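Local coordinates for protein DNA polymerase III subunit beta (Deinococcus radiodurans, PDB 4TRT) that probably encircles DNA as a ring-shaped head-to-tail homodimer and tethers DNA polymerases to it, giving them processivity, at residues 155-160 / 186-191; 163-168 / 178-183; 41-46 / 60-65. All coordinates share one frame; numbering follows the deposited sequence.

Contact 1 of 3, residues 155-160 / 186-191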
loop_
_atom_site.group_PDB
_atom_site.type_symbol
_atom_site.label_atom_id
_atom_site.label_comp_id
_atom_site.label_asym_id
_atom_site.label_seq_id
_atom_site.Cartn_x
_atom_site.Cartn_y
_atom_site.Cartn_z
ATOM N N GLY A 155 2.273 -24.865 15.164
ATOM C CA GLY A 155 1.418 -24.100 16.069
ATOM C C GLY A 155 2.172 -23.359 17.156
ATOM O O GLY A 155 3.401 -23.443 17.253
ATOM N N ILE A 156 1.432 -22.590 17.945
ATOM C CA ILE A 156 2.005 -21.843 19.046
ATOM C C ILE A 156 1.553 -22.514 20.355
ATOM O O ILE A 156 0.348 -22.712 20.580
ATOM C CB ILE A 156 1.562 -20.359 19.040
ATOM C CG1 ILE A 156 2.238 -19.544 17.929
ATOM C CG2 ILE A 156 1.953 -19.706 20.363
ATOM C CD1 ILE A 156 1.998 -20.017 16.530
ATOM N N LYS A 157 2.509 -22.857 21.218
ATOM C CA LYS A 157 2.175 -23.464 22.496
ATOM C C LYS A 157 1.769 -22.377 23.485
ATOM O O LYS A 157 2.408 -21.345 23.548
ATOM C CB LYS A 157 3.355 -24.234 23.086
ATOM C CG LYS A 157 2.967 -25.141 24.261
ATOM C CD LYS A 157 4.189 -25.559 25.052
ATOM C CE LYS A 157 3.915 -26.638 26.096
ATOM N NZ LYS A 157 5.113 -26.791 26.965
ATOM N N LEU A 158 0.701 -22.628 24.238
ATOM C CA LEU A 158 0.354 -21.810 25.397
ATOM C C LEU A 158 0.531 -22.657 26.658
ATOM O O LEU A 158 -0.016 -23.755 26.749
ATOM C CB LEU A 158 -1.089 -21.320 25.279
ATOM C CG LEU A 158 -1.593 -20.502 26.481
ATOM C CD1 LEU A 158 -0.837 -19.185 26.543
ATOM C CD2 LEU A 158 -3.085 -20.230 26.398
ATOM N N GLU A 159 1.306 -22.149 27.613
ATOM C CA GLU A 159 1.549 -22.801 28.900
ATOM C C GLU A 159 0.990 -21.944 30.017
ATOM O O GLU A 159 1.153 -20.719 29.984
ATOM C CB GLU A 159 3.049 -22.886 29.188
ATOM C CG GLU A 159 3.860 -23.800 28.313
ATOM C CD GLU A 159 5.348 -23.713 28.608
ATOM O OE1 GLU A 159 5.751 -23.080 29.601
ATOM O OE2 GLU A 159 6.136 -24.287 27.836
ATOM N N HIS A 160 0.375 -22.574 31.016
ATOM C CA HIS A 160 -0.039 -21.871 32.236
ATOM C C HIS A 160 0.861 -22.200 33.403
ATOM O O HIS A 160 1.258 -23.354 33.584
ATOM C CB HIS A 160 -1.488 -22.177 32.572
ATOM C CG HIS A 160 -2.468 -21.417 31.720
ATOM N ND1 HIS A 160 -2.926 -21.884 30.541
ATOM C CD2 HIS A 160 -3.059 -20.173 31.908
ATOM C CE1 HIS A 160 -3.778 -20.986 30.014
ATOM N NE2 HIS A 160 -3.856 -19.942 30.853
ATOM N N GLY A 186 -4.879 -23.317 33.978
ATOM C CA GLY A 186 -5.510 -23.911 32.797
ATOM C C GLY A 186 -4.626 -24.954 32.157
ATOM O O GLY A 186 -3.579 -25.293 32.686
ATOM N N LYS A 187 -5.034 -25.476 31.013
ATOM C CA LYS A 187 -4.232 -26.531 30.403
ATOM C C LYS A 187 -3.413 -26.037 29.215
ATOM O O LYS A 187 -3.751 -25.041 28.574
ATOM C CB LYS A 187 -5.080 -27.746 30.021
ATOM C CG LYS A 187 -6.075 -27.535 28.899
ATOM C CD LYS A 187 -6.717 -28.852 28.500
ATOM C CE LYS A 187 -7.573 -28.696 27.261
ATOM N NZ LYS A 187 -8.252 -29.984 26.951
ATOM N N ASN A 188 -2.339 -26.760 28.931
ATOM C CA ASN A 188 -1.489 -26.436 27.812
ATOM C C ASN A 188 -2.208 -26.719 26.503
ATOM O O ASN A 188 -2.893 -27.738 26.370
ATOM C CB ASN A 188 -0.165 -27.189 27.873
ATOM C CG ASN A 188 0.715 -26.728 29.017
ATOM O OD1 ASN A 188 0.305 -25.912 29.858
ATOM N ND2 ASN A 188 1.919 -27.266 29.072
ATOM N N LEU A 189 -2.052 -25.787 25.568
ATOM C CA LEU A 189 -2.731 -25.793 24.271
ATOM C C LEU A 189 -1.692 -25.537 23.183
ATOM O O LEU A 189 -0.700 -24.871 23.436
ATOM C CB LEU A 189 -3.760 -24.657 24.208
ATOM C CG LEU A 189 -4.871 -24.621 25.264
ATOM C CD1 LEU A 189 -5.603 -23.295 25.213
ATOM C CD2 LEU A 189 -5.844 -25.770 25.084
ATOM N N ILE A 190 -1.923 -26.079 21.992
ATOM C CA ILE A 190 -1.152 -25.729 20.811
ATOM C C ILE A 190 -2.131 -25.210 19.768
ATOM O O ILE A 190 -3.005 -25.949 19.311
ATOM C CB ILE A 190 -0.362 -26.913 20.227
ATOM C CG1 ILE A 190 0.547 -27.536 21.307
ATOM C CG2 ILE A 190 0.439 -26.435 19.013
ATOM C CD1 ILE A 190 1.171 -28.857 20.908
ATOM N N ILE A 191 -1.982 -23.933 19.410
ATOM C CA ILE A 191 -2.902 -23.235 18.514
ATOM C C ILE A 191 -2.284 -23.120 17.109
ATOM O O ILE A 191 -1.174 -22.645 16.980
ATOM C CB ILE A 191 -3.193 -21.801 19.033
ATOM C CG1 ILE A 191 -3.614 -21.815 20.502
ATOM C CG2 ILE A 191 -4.230 -21.094 18.161
ATOM C CD1 ILE A 191 -4.930 -22.497 20.751
#
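Leu158 and Leu189 sit directly opposite each other, their side chains side by side and pointing the same way, with CD2 of Leu158 4.1 Å from CD1 of Leu189. This is the tight half of the contact. Leu158 and Leu189 trade backbone hydrogen bonds, and so do Ile156 and Ile191; Leu158 N reaches Leu189 O at 2.8 Å. The four aliphatic side chains of these pairs share one buried face, where Phe210 of strand 207-212 and Val196 of helix 193-202 pack against them. The ladder joins strand 155-161 to strand 189-192, the outermost strand on this side of a long antiparallel sheet, in the central domain of the beta sliding clamp. Toward solvent, on the face of Lys157 and past Leu189 at Asn188, the contacts are looser. Lys157, its chain extended, passes Asn188 obliquely, its CE 3.6 Å from Asn188 ND2, and ends in a salt bridge from NZ to Glu159 OE2 (2.8 Å), met from above the carboxylate plane. An alanine in place of Lys157 would probably leave Glu159 without this positive mate, though Tyr238 and His161 still bond its carboxylate, and let the Asn188 amide turn more freely. At the far end Gly186 CA lies over the His160 ring in a CH-pi contact, 4.2 Å from the ring centroid and offset toward the rim.

Contact 2 of 3, residues 163-168 / 178-183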
loop_
_atom_site.group_PDB
_atom_site.type_symbol
_atom_site.label_atom_id
_atom_site.label_comp_id
_atom_site.label_asym_id
_atom_site.label_seq_id
_atom_site.Cartn_x
_atom_site.Cartn_y
_atom_site.Cartn_z
ATOM N N GLU A 163 0.392 -17.699 38.389
ATOM C CA GLU A 163 0.262 -16.245 38.258
ATOM C C GLU A 163 0.631 -15.733 36.853
ATOM O O GLU A 163 0.413 -14.564 36.538
ATOM C CB GLU A 163 1.143 -15.530 39.291
ATOM C CG GLU A 163 0.743 -15.754 40.742
ATOM C CD GLU A 163 1.708 -15.106 41.725
ATOM O OE1 GLU A 163 2.651 -14.414 41.283
ATOM O OE2 GLU A 163 1.526 -15.289 42.947
ATOM N N SER A 164 1.198 -16.592 36.013
ATOM C CA SER A 164 1.604 -16.161 34.669
ATOM C C SER A 164 1.444 -17.277 33.649
ATOM O O SER A 164 1.227 -18.443 33.992
ATOM C CB SER A 164 3.053 -15.631 34.685
ATOM O OG SER A 164 3.994 -16.656 34.439
ATOM N N ALA A 165 1.522 -16.885 32.386
ATOM C CA ALA A 165 1.410 -17.803 31.275
ATOM C C ALA A 165 2.540 -17.512 30.279
ATOM O O ALA A 165 3.225 -16.489 30.387
ATOM C CB ALA A 165 0.059 -17.630 30.607
ATOM N N ARG A 166 2.706 -18.397 29.305
ATOM C CA ARG A 166 3.792 -18.282 28.345
ATOM C C ARG A 166 3.336 -18.784 26.991
ATOM O O ARG A 166 2.630 -19.797 26.908
ATOM C CB ARG A 166 4.979 -19.122 28.820
ATOM C CG ARG A 166 6.052 -19.348 27.772
ATOM C CD ARG A 166 7.200 -20.155 28.342
ATOM N NE ARG A 166 8.033 -19.341 29.194
ATOM C CZ ARG A 166 9.252 -19.666 29.595
ATOM N NH1 ARG A 166 9.798 -20.828 29.246
ATOM N NH2 ARG A 166 9.927 -18.822 30.351
ATOM N N VAL A 167 3.728 -18.081 25.929
ATOM C CA VAL A 167 3.570 -18.620 24.576
ATOM C C VAL A 167 4.934 -18.891 23.980
ATOM O O VAL A 167 5.884 -18.159 24.240
ATOM C CB VAL A 167 2.768 -17.710 23.618
ATOM C CG1 VAL A 167 1.281 -17.761 23.959
ATOM C CG2 VAL A 167 3.325 -16.292 23.622
ATOM N N VAL A 168 5.011 -19.958 23.187
ATOM C CA VAL A 168 6.267 -20.411 22.608
ATOM C C VAL A 168 6.030 -20.867 21.169
ATOM O O VAL A 168 5.055 -21.578 20.884
ATOM C CB VAL A 168 6.866 -21.594 23.406
ATOM C CG1 VAL A 168 8.289 -21.919 22.943
ATOM C CG2 VAL A 168 6.847 -21.319 24.902
ATOM N N ARG A 178 7.376 -15.603 24.932
ATOM C CA ARG A 178 6.968 -14.453 25.714
ATOM C C ARG A 178 6.117 -14.884 26.906
ATOM O O ARG A 178 5.127 -15.597 26.735
ATOM C CB ARG A 178 6.215 -13.434 24.867
ATOM C CG ARG A 178 5.981 -12.126 25.625
ATOM C CD ARG A 178 6.181 -10.898 24.761
ATOM N NE ARG A 178 6.268 -9.691 25.578
ATOM C CZ ARG A 178 6.487 -8.471 25.100
ATOM N NH1 ARG A 178 6.663 -8.272 23.801
ATOM N NH2 ARG A 178 6.551 -7.443 25.936
ATOM N N ASP A 179 6.542 -14.468 28.094
ATOM C CA ASP A 179 5.810 -14.652 29.353
ATOM C C ASP A 179 4.920 -13.450 29.556
ATOM O O ASP A 179 5.318 -12.329 29.234
ATOM C CB ASP A 179 6.782 -14.752 30.543
ATOM C CG ASP A 179 7.538 -16.067 30.575
ATOM O OD1 ASP A 179 6.902 -17.131 30.418
ATOM O OD2 ASP A 179 8.774 -16.057 30.731
ATOM N N PHE A 180 3.720 -13.678 30.086
ATOM C CA PHE A 180 2.779 -12.598 30.346
ATOM C C PHE A 180 1.859 -12.919 31.547
ATOM O O PHE A 180 1.676 -14.086 31.882
ATOM C CB PHE A 180 1.974 -12.308 29.071
ATOM C CG PHE A 180 1.157 -13.473 28.574
ATOM C CD1 PHE A 180 1.735 -14.476 27.818
ATOM C CD2 PHE A 180 -0.207 -13.551 28.848
ATOM C CE1 PHE A 180 0.983 -15.550 27.357
ATOM C CE2 PHE A 180 -0.970 -14.622 28.390
ATOM C CZ PHE A 180 -0.374 -15.620 27.640
ATOM N N PRO A 181 1.293 -11.885 32.209
ATOM C CA PRO A 181 0.377 -12.121 33.341
ATOM C C PRO A 181 -0.859 -12.944 32.972
ATOM O O PRO A 181 -1.443 -12.757 31.901
ATOM C CB PRO A 181 -0.045 -10.706 33.765
ATOM C CG PRO A 181 0.995 -9.795 33.209
ATOM C CD PRO A 181 1.506 -10.446 31.964
ATOM N N ALA A 182 -1.257 -13.843 33.864
ATOM C CA ALA A 182 -2.420 -14.688 33.622
ATOM C C ALA A 182 -3.221 -14.897 34.911
ATOM O O ALA A 182 -2.662 -14.926 36.012
ATOM C CB ALA A 182 -1.983 -16.023 33.034
ATOM N N SER A 183 -4.541 -14.998 34.767
ATOM C CA SER A 183 -5.401 -15.461 35.854
ATOM C C SER A 183 -5.425 -16.961 35.632
ATOM O O SER A 183 -6.320 -17.505 34.979
ATOM C CB SER A 183 -6.792 -14.830 35.772
ATOM O OG SER A 183 -7.519 -15.036 36.970
#
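Arg166 and Asp179 run side by side and point the same way, on one face of the hairpin made by strands 164-170 and 175-181. The arginine presents its side rather than its end: NE donates to Asp179 OD1 at 2.8 Å, and NH2 donates to Asp179 OD2 at 3.0 Å. Both bonds are nearly straight, and both oxygens are approached on the syn side, with OD1 met somewhat out of the carboxylate plane. Guanidinium and carboxylate are nearly coplanar, 28° apart. A bend at chi3 (-76°) swings NE out of line with the otherwise extended chain and toward the aspartate.

On the opposite face the partners are apolar. Phe180 has CG between its backbone N and carbonyl carbon (chi1 61°), and from there the ring lies against the other strand. There Ala165 CB sits over one face of the ring, 4.0 Å from the centroid and displaced toward CZ, a CH-pi contact. Ala182 CB presses on Ala165 CB at 3.6 Å. Val167 crosses the phenylalanine at about a right angle, its CG1 4.1 Å from Phe180 CE1, and helix 130-140 covers this side through Leu133 and Ala136. Between the faces, Ala165 pairs with Phe180 and Val167 with Arg178 by reciprocal backbone hydrogen bonds, and Ala182 N adds one to Glu163 O beyond them.

Arg166 NH1 bonds to Tyr238 OH as well, which helps fix the rotation of the guanidinium. With two bonds gripping the carboxylate, one to each oxygen, and charges of opposite sign so close, Asp179 is likely to stay ionised.

Contact 3 of 3, residues 41-46 / 60-65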
loop_
_atom_site.group_PDB
_atom_site.type_symbol
_atom_site.label_atom_id
_atom_site.label_comp_id
_atom_site.label_asym_id
_atom_site.label_seq_id
_atom_site.Cartn_x
_atom_site.Cartn_y
_atom_site.Cartn_z
ATOM N N GLY A 41 -31.764 -7.224 21.491
ATOM C CA GLY A 41 -30.566 -6.472 21.887
ATOM C C GLY A 41 -29.666 -6.036 20.747
ATOM O O GLY A 41 -28.900 -5.075 20.874
ATOM N N GLY A 42 -29.761 -6.722 19.619
ATOM C CA GLY A 42 -28.942 -6.366 18.488
ATOM C C GLY A 42 -28.768 -7.461 17.462
ATOM O O GLY A 42 -29.584 -8.380 17.350
ATOM N N LEU A 43 -27.700 -7.309 16.692
ATOM C CA LEU A 43 -27.388 -8.164 15.570
ATOM C C LEU A 43 -26.167 -9.003 15.933
ATOM O O LEU A 43 -25.182 -8.481 16.451
ATOM C CB LEU A 43 -27.044 -7.327 14.334
ATOM C CG LEU A 43 -27.912 -6.130 13.916
ATOM C CD1 LEU A 43 -27.113 -5.234 12.987
ATOM C CD2 LEU A 43 -29.194 -6.554 13.240
ATOM N N THR A 44 -26.224 -10.290 15.622
ATOM C CA THR A 44 -25.052 -11.154 15.708
ATOM C C THR A 44 -24.634 -11.484 14.282
ATOM O O THR A 44 -25.399 -12.070 13.526
ATOM C CB THR A 44 -25.372 -12.417 16.522
ATOM O OG1 THR A 44 -25.727 -12.018 17.844
ATOM C CG2 THR A 44 -24.173 -13.372 16.619
ATOM N N LEU A 45 -23.427 -11.054 13.928
ATOM C CA LEU A 45 -22.842 -11.271 12.612
ATOM C C LEU A 45 -21.904 -12.472 12.702
ATOM O O LEU A 45 -21.021 -12.494 13.562
ATOM C CB LEU A 45 -22.034 -10.033 12.190
ATOM C CG LEU A 45 -22.678 -8.645 12.333
ATOM C CD1 LEU A 45 -21.675 -7.527 12.087
ATOM C CD2 LEU A 45 -23.851 -8.503 11.376
ATOM N N SER A 46 -22.069 -13.465 11.827
ATOM C CA SER A 46 -21.213 -14.633 11.908
ATOM C C SER A 46 -20.845 -15.225 10.540
ATOM O O SER A 46 -21.536 -15.002 9.522
ATOM C CB SER A 46 -21.845 -15.684 12.833
ATOM O OG SER A 46 -22.896 -16.379 12.186
ATOM N N ALA A 60 -28.101 -3.002 18.690
ATOM C CA ALA A 60 -29.057 -2.409 17.774
ATOM C C ALA A 60 -30.448 -2.482 18.348
ATOM O O ALA A 60 -30.723 -3.290 19.233
ATOM C CB ALA A 60 -29.028 -3.156 16.435
ATOM N N GLU A 61 -31.344 -1.655 17.824
ATOM C CA GLU A 61 -32.749 -1.787 18.142
ATOM C C GLU A 61 -33.405 -2.508 16.991
ATOM O O GLU A 61 -33.339 -2.044 15.860
ATOM C CB GLU A 61 -33.374 -0.417 18.384
ATOM C CG GLU A 61 -32.602 0.288 19.486
ATOM C CD GLU A 61 -33.388 1.342 20.223
ATOM O OE1 GLU A 61 -34.494 1.698 19.757
ATOM O OE2 GLU A 61 -32.892 1.801 21.288
ATOM N N VAL A 62 -34.034 -3.641 17.290
ATOM C CA VAL A 62 -34.602 -4.508 16.271
ATOM C C VAL A 62 -36.093 -4.764 16.542
ATOM O O VAL A 62 -36.493 -4.992 17.681
ATOM C CB VAL A 62 -33.884 -5.867 16.229
ATOM C CG1 VAL A 62 -34.455 -6.722 15.102
ATOM C CG2 VAL A 62 -32.368 -5.706 16.040
ATOM N N GLN A 63 -36.911 -4.723 15.489
ATOM C CA GLN A 63 -38.301 -5.159 15.589
ATOM C C GLN A 63 -38.509 -6.361 14.668
ATOM O O GLN A 63 -37.921 -6.437 13.584
ATOM C CB GLN A 63 -39.285 -4.032 15.244
ATOM C CG GLN A 63 -39.120 -3.486 13.837
ATOM C CD GLN A 63 -40.365 -2.761 13.343
ATOM O OE1 GLN A 63 -40.862 -1.840 14.001
ATOM N NE2 GLN A 63 -40.868 -3.166 12.170
ATOM N N GLN A 64 -39.350 -7.286 15.107
ATOM C CA GLN A 64 -39.699 -8.483 14.344
ATOM C C GLN A 64 -38.442 -9.219 13.844
ATOM O O GLN A 64 -38.230 -9.356 12.634
ATOM C CB GLN A 64 -40.676 -8.115 13.211
ATOM C CG GLN A 64 -41.999 -7.548 13.722
ATOM C CD GLN A 64 -42.872 -6.919 12.633
ATOM O OE1 GLN A 64 -42.846 -7.335 11.483
ATOM N NE2 GLN A 64 -43.665 -5.927 13.011
ATOM N N PRO A 65 -37.597 -9.693 14.790
ATOM C CA PRO A 65 -36.318 -10.290 14.420
ATOM C C PRO A 65 -36.464 -11.491 13.478
ATOM O O PRO A 65 -37.391 -12.286 13.606
ATOM C CB PRO A 65 -35.711 -10.716 15.770
ATOM C CG PRO A 65 -36.849 -10.794 16.714
ATOM C CD PRO A 65 -37.828 -9.760 16.246
#
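With phi at 159°, Gly42 adopts a backbone that glycine alone takes easily and brings its CA against Ala60, while Leu43 has CG anti to its carbonyl carbon (chi1 -46°), 4.1 Å from Ala60 CB. The contact lies in the N-terminal domain of the clamp, where the chain leaves one antiparallel sheet for another: strand 42-48 belongs to the sheet that also holds 52-59, and strand 61-63 is an edge strand of a second sheet, next to strand 2-7. The segments touch only through 41-43 and through Ala60 and Val62, then part. The methyl of Ala60 points at the other segment and rests 3.8 Å from Gly42 CA. A side chain on Gly42 would run into Ala60 N. Val62 comes in next, with a light apolar touch of CG2 on Leu43 CD2 at 4.3 Å and with Gly42 O close by the same methyl. Ala4 and Val6 of strand 2-7 close over this cluster, Ala4 against both Leu43 and Val62 and Val6 against Ala60. One backbone hydrogen bond ties the segments together, Ala60 N to Gly41 O at 3.1 Å; it is nearly straight at the hydrogen, with the nitrogen tilted 27° from the carbonyl plane, while Ala60 O, an acceptor like Gly41 O, stands only 3.0 Å from Gly41 O.

In the fold
From the N terminus, contact 3 comes first: it closes a short loop around strand 52-59 and ties two sheets of the N-terminal domain together where the chain passes between them. Contact 1 opens only after this loop is shut, so the two are in series, their centres about 35 Å apart. In the central domain, contact 2 is nested inside the loop that contact 1 closes. Strands 155-161 and 164-170 lie next to each other and share backbone hydrogen bonds, so contacts 1 and 2 join four strands in the order 189-192, 155-161, 164-170, 175-181. Their sheet then runs on through strand 353-357 into the C-terminal domain.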